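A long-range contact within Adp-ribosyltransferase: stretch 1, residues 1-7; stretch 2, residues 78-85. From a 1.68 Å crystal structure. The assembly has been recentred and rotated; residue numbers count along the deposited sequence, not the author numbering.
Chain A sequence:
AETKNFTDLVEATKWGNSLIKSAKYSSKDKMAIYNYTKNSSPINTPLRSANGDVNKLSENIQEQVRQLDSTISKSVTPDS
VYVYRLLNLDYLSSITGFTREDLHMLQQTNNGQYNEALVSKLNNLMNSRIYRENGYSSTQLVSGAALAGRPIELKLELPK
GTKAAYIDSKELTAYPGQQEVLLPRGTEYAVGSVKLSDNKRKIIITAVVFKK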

ATOM      1  N   ALA A   1      -9.681  -2.606 -20.641  1.00 43.11           N
ATOM      2  CA  ALA A   1     -10.043  -3.940 -20.159  1.00 36.32           C
ATOM      3  C   ALA A   1     -10.576  -3.871 -18.737  1.00 32.95           C
ATOM      4  O   ALA A   1     -10.492  -2.825 -18.082  1.00 28.43           O
ATOM      5  CB  ALA A   1      -8.826  -4.844 -20.304  1.00 23.03           C
ATOM      6  N   GLU A   2     -11.149  -4.950 -18.182  1.00 18.95           N
ATOM      7  CA  GLU A   2     -11.655  -4.765 -16.818  1.00 19.94           C
ATOM      8  C   GLU A   2     -10.531  -4.603 -15.787  1.00 16.03           C
ATOM      9  O   GLU A   2      -9.416  -5.065 -15.963  1.00 13.50           O
ATOM     10  CB  GLU A   2     -12.536  -5.936 -16.395  1.00 18.93           C
ATOM     11  CG  GLU A   2     -13.815  -6.134 -17.185  1.00 21.00           C
ATOM     12  CD  GLU A   2     -13.603  -6.683 -18.579  1.00 30.72           C
ATOM     13  OE1 GLU A   2     -14.219  -6.128 -19.517  1.00 30.89           O
ATOM     14  OE2 GLU A   2     -12.845  -7.658 -18.783  1.00 31.32           O
ATOM     15  N   THR A   3     -10.860  -3.958 -14.681  1.00 10.11           N
ATOM     16  CA  THR A   3     -10.024  -3.935 -13.483  1.00  7.26           C
ATOM     17  C   THR A   3     -10.273  -5.195 -12.692  1.00  8.24           C
ATOM     18  O   THR A   3     -11.432  -5.625 -12.580  1.00 13.75           O
ATOM     19  CB  THR A   3     -10.377  -2.677 -12.668  1.00 10.98           C
ATOM     20  OG1 THR A   3     -10.009  -1.561 -13.510  1.00 12.10           O
ATOM     21  CG2 THR A   3      -9.637  -2.557 -11.346  1.00  8.05           C
ATOM     22  N   LYS A   4      -9.228  -5.802 -12.148  1.00  7.93           N
ATOM     23  CA  LYS A   4      -9.389  -6.988 -11.308  1.00  9.20           C
ATOM     24  C   LYS A   4      -9.609  -6.583  -9.859  1.00  8.79           C
ATOM     25  O   LYS A   4      -9.072  -5.571  -9.396  1.00  8.21           O
ATOM     26  CB  LYS A   4      -8.141  -7.875 -11.369  1.00  7.96           C
ATOM     27  CG  LYS A   4      -7.678  -8.228 -12.771  1.00 23.54           C
ATOM     28  CD  LYS A   4      -8.410  -9.417 -13.341  1.00 23.26           C
ATOM     29  CE  LYS A   4      -8.066 -10.756 -12.728  1.00 25.17           C
ATOM     30  NZ  LYS A   4      -9.123 -11.788 -12.941  1.00 21.25           N
ATOM     31  N   ASN A   5     -10.379  -7.379  -9.132  1.00  9.79           N
ATOM     32  CA  ASN A   5     -10.553  -7.160  -7.703  1.00  5.13           C
ATOM     33  C   ASN A   5     -10.706  -8.527  -7.046  1.00  7.90           C
ATOM     34  O   ASN A   5     -11.667  -9.199  -7.419  1.00 10.00           O
ATOM     35  CB  ASN A   5     -11.766  -6.284  -7.434  1.00 11.46           C
ATOM     36  CG  ASN A   5     -11.846  -5.896  -5.965  1.00 12.74           C
ATOM     37  OD1 ASN A   5     -12.791  -6.318  -5.296  1.00 29.91           O
ATOM     38  ND2 ASN A   5     -10.891  -5.153  -5.439  1.00 10.05           N
ATOM     39  N   PHE A   6      -9.810  -8.914  -6.148  1.00  8.72           N
ATOM     40  CA  PHE A   6      -9.775 -10.262  -5.605  1.00  9.00           C
ATOM     41  C   PHE A   6     -10.384 -10.381  -4.217  1.00 11.44           C
ATOM     42  O   PHE A   6     -10.032  -9.599  -3.326  1.00 13.15           O
ATOM     43  CB  PHE A   6      -8.318 -10.776  -5.525  1.00  6.18           C
ATOM     44  CG  PHE A   6      -7.736 -10.956  -6.924  1.00  8.70           C
ATOM     45  CD1 PHE A   6      -8.010 -12.099  -7.665  1.00  6.90           C
ATOM     46  CD2 PHE A   6      -6.932  -9.974  -7.475  1.00 10.34           C
ATOM     47  CE1 PHE A   6      -7.480 -12.243  -8.937  1.00  9.45           C
ATOM     48  CE2 PHE A   6      -6.397 -10.118  -8.749  1.00  9.40           C
ATOM     49  CZ  PHE A   6      -6.672 -11.254  -9.481  1.00 12.62           C
ATOM     50  N   THR A   7     -11.243 -11.386  -4.060  1.00  9.19           N
ATOM     51  CA  THR A   7     -11.697 -11.771  -2.730  1.00  8.33           C
ATOM     52  C   THR A   7     -11.326 -13.224  -2.408  1.00 10.27           C
ATOM     53  O   THR A   7     -11.362 -13.643  -1.247  1.00 14.88           O
ATOM     54  CB  THR A   7     -13.218 -11.613  -2.548  1.00 15.24           C
ATOM     55  OG1 THR A   7     -13.912 -12.401  -3.530  1.00 16.07           O
ATOM     56  CG2 THR A   7     -13.615 -10.163  -2.756  1.00 13.56           C
ATOM     57  N   PRO A  78      -0.284  -7.111 -15.136  1.00  8.75           N
ATOM     58  CA  PRO A  78      -0.848  -7.536 -16.428  1.00  9.62           C
ATOM     59  C   PRO A  78      -2.285  -7.083 -16.624  1.00 10.16           C
ATOM     60  O   PRO A  78      -2.829  -7.194 -17.726  1.00  9.18           O
ATOM     61  CB  PRO A  78      -0.788  -9.066 -16.303  1.00 11.24           C
ATOM     62  CG  PRO A  78      -1.062  -9.297 -14.841  1.00 10.36           C
ATOM     63  CD  PRO A  78      -0.253  -8.218 -14.160  1.00  8.83           C
ATOM     64  N   ASP A  79      -2.938  -6.581 -15.584  1.00 11.72           N
ATOM     65  CA  ASP A  79      -4.274  -5.989 -15.647  1.00  8.09           C
ATOM     66  C   ASP A  79      -4.326  -4.765 -14.724  1.00  8.40           C
ATOM     67  O   ASP A  79      -3.555  -4.716 -13.771  1.00 10.08           O
ATOM     68  CB  ASP A  79      -5.387  -6.924 -15.192  1.00  7.94           C
ATOM     69  CG  ASP A  79      -5.404  -8.265 -15.905  1.00 15.26           C
ATOM     70  OD1 ASP A  79      -4.877  -9.269 -15.386  1.00 11.65           O
ATOM     71  OD2 ASP A  79      -5.957  -8.297 -17.024  1.00 12.88           O
ATOM     72  N   SER A  80      -5.250  -3.852 -14.994  1.00  7.82           N
ATOM     73  CA  SER A  80      -5.586  -2.862 -13.965  1.00 10.50           C
ATOM     74  C   SER A  80      -6.082  -3.647 -12.758  1.00 10.25           C
ATOM     75  O   SER A  80      -6.792  -4.648 -12.937  1.00  8.88           O
ATOM     76  CB  SER A  80      -6.625  -1.901 -14.520  1.00 13.67           C
ATOM     77  OG  SER A  80      -7.274  -1.160 -13.507  1.00 24.43           O
ATOM     78  N   VAL A  81      -5.728  -3.271 -11.530  1.00  5.30           N
ATOM     79  CA  VAL A  81      -6.157  -4.096 -10.392  1.00  5.51           C
ATOM     80  C   VAL A  81      -6.288  -3.256  -9.127  1.00  9.35           C
ATOM     81  O   VAL A  81      -5.537  -2.278  -9.019  1.00  9.64           O
ATOM     82  CB  VAL A  81      -5.137  -5.236 -10.133  1.00 11.24           C
ATOM     83  CG1 VAL A  81      -3.733  -4.676  -9.913  1.00  6.91           C
ATOM     84  CG2 VAL A  81      -5.533  -6.113  -8.953  1.00  8.43           C
ATOM     85  N   TYR A  82      -7.194  -3.611  -8.210  1.00  5.75           N
ATOM     86  CA  TYR A  82      -7.182  -2.947  -6.906  1.00  4.60           C
ATOM     87  C   TYR A  82      -6.280  -3.677  -5.910  1.00  7.12           C
ATOM     88  O   TYR A  82      -6.305  -4.900  -5.824  1.00  9.05           O
ATOM     89  CB  TYR A  82      -8.573  -2.888  -6.259  1.00 10.43           C
ATOM     90  CG  TYR A  82      -9.420  -1.751  -6.805  1.00 10.34           C
ATOM     91  CD1 TYR A  82     -10.402  -1.994  -7.749  1.00  5.01           C
ATOM     92  CD2 TYR A  82      -9.201  -0.451  -6.357  1.00 11.21           C
ATOM     93  CE1 TYR A  82     -11.162  -0.945  -8.239  1.00  9.82           C
ATOM     94  CE2 TYR A  82      -9.954   0.606  -6.839  1.00  5.20           C
ATOM     95  CZ  TYR A  82     -10.928   0.331  -7.778  1.00  7.93           C
ATOM     96  OH  TYR A  82     -11.682   1.375  -8.262  1.00  9.77           O
ATOM     97  N   VAL A  83      -5.511  -2.913  -5.147  1.00  6.96           N
ATOM     98  CA  VAL A  83      -4.807  -3.495  -3.997  1.00  6.23           C
ATOM     99  C   VAL A  83      -5.231  -2.687  -2.768  1.00  7.51           C
ATOM    100  O   VAL A  83      -5.753  -1.573  -2.930  1.00  8.59           O
ATOM    101  CB  VAL A  83      -3.285  -3.481  -4.150  1.00  5.40           C
ATOM    102  CG1 VAL A  83      -2.918  -4.419  -5.302  1.00  8.70           C
ATOM    103  CG2 VAL A  83      -2.706  -2.101  -4.405  1.00  7.86           C
ATOM    104  N   TYR A  84      -4.977  -3.241  -1.588  1.00  6.31           N
ATOM    105  CA  TYR A  84      -5.464  -2.663  -0.352  1.00  7.87           C
ATOM    106  C   TYR A  84      -4.368  -2.473   0.680  1.00 14.04           C
ATOM    107  O   TYR A  84      -3.380  -3.204   0.719  1.00  8.39           O
ATOM    108  CB  TYR A  84      -6.529  -3.606   0.228  1.00  9.52           C
ATOM    109  CG  TYR A  84      -7.716  -3.725  -0.707  1.00 12.18           C
ATOM    110  CD1 TYR A  84      -7.766  -4.645  -1.746  1.00 11.65           C
ATOM    111  CD2 TYR A  84      -8.805  -2.883  -0.523  1.00 15.17           C
ATOM    112  CE1 TYR A  84      -8.880  -4.716  -2.577  1.00  9.89           C
ATOM    113  CE2 TYR A  84      -9.912  -2.944  -1.342  1.00  9.20           C
ATOM    114  CZ  TYR A  84      -9.942  -3.871  -2.365  1.00 15.63           C
ATOM    115  OH  TYR A  84     -11.053  -3.894  -3.173  1.00 11.51           O
ATOM    116  N   ARG A  85      -4.575  -1.476   1.535  1.00 11.44           N
ATOM    117  CA  ARG A  85      -3.637  -1.254   2.640  1.00  9.23           C
ATOM    118  C   ARG A  85      -4.458  -0.935   3.878  1.00  7.13           C
ATOM    119  O   ARG A  85      -5.216   0.051   3.851  1.00  8.71           O
ATOM    120  CB  ARG A  85      -2.687  -0.116   2.312  1.00 11.90           C
ATOM    121  CG  ARG A  85      -1.499  -0.049   3.263  1.00 20.05           C
TER
HETATM  122  O   HOH W   1      -7.050  -4.310 -17.285  1.00 11.47           O
HETATM  123  O   HOH W   2      -7.772  -7.085  -5.419  1.00  9.57           O

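The contact is built around Lys4, whose backbone makes both direct main-chain hydrogen bonds to the other stretch. Lys4 N donates to Ser80 O at 2.8 Å, nearly straight at 168°, and Tyr82 N donates to Lys4 O at 3.0 Å and 162°. The two bonds straddle Val81 and make a single beta bridge, with Lys4 CA and Val81 CA 4.4 Å apart. Each acceptor also takes a CA-H...O contact: Thr3 CA lies 3.4 Å from Ser80 O, and Val81 CA lies 3.4 Å from Lys4 O.

Beyond this short register, water takes over the pairing. One water donates to Glu2 O and accepts from Ser80 N; another accepts from Phe6 N and donates to Tyr82 O. The backbones thus stay linked at both ends of the bridge, although their direct pairing goes no further.

Side chains add two polar ties. Thr3 OG1 and Ser80 OG share a 2.8 Å hydrogen bond, its direction left open by the geometry. Asn5, with chi1 in t, brings its amide closer to the strand than its sideways CB alone would suggest, and Asn5 ND2 donates to Tyr84 OH at 2.6 Å. The Tyr84 ring carries its hydroxyl to the amide, and the same nitrogen, Asn5 ND2, also lies 3.3 Å from Tyr82 CB.

The packing is modest, in keeping with 446 Å² buried over both sides. Thr3 pairs its polar contact with an apolar one, as Thr3 CG2 rests 3.7 Å from Tyr82 CD1. Lys4 contributes aliphatic carbon: Lys4 CG sits 3.6 Å from Asp79 CB, while the end of its chain leads away. Buried Phe6 meets buried Val81 at the ring edge, Phe6 CE2 to Val81 CG2 being 4.1 Å. The rule is economical: one backbone bridge sets the register, and short side-chain contacts secure its flanks.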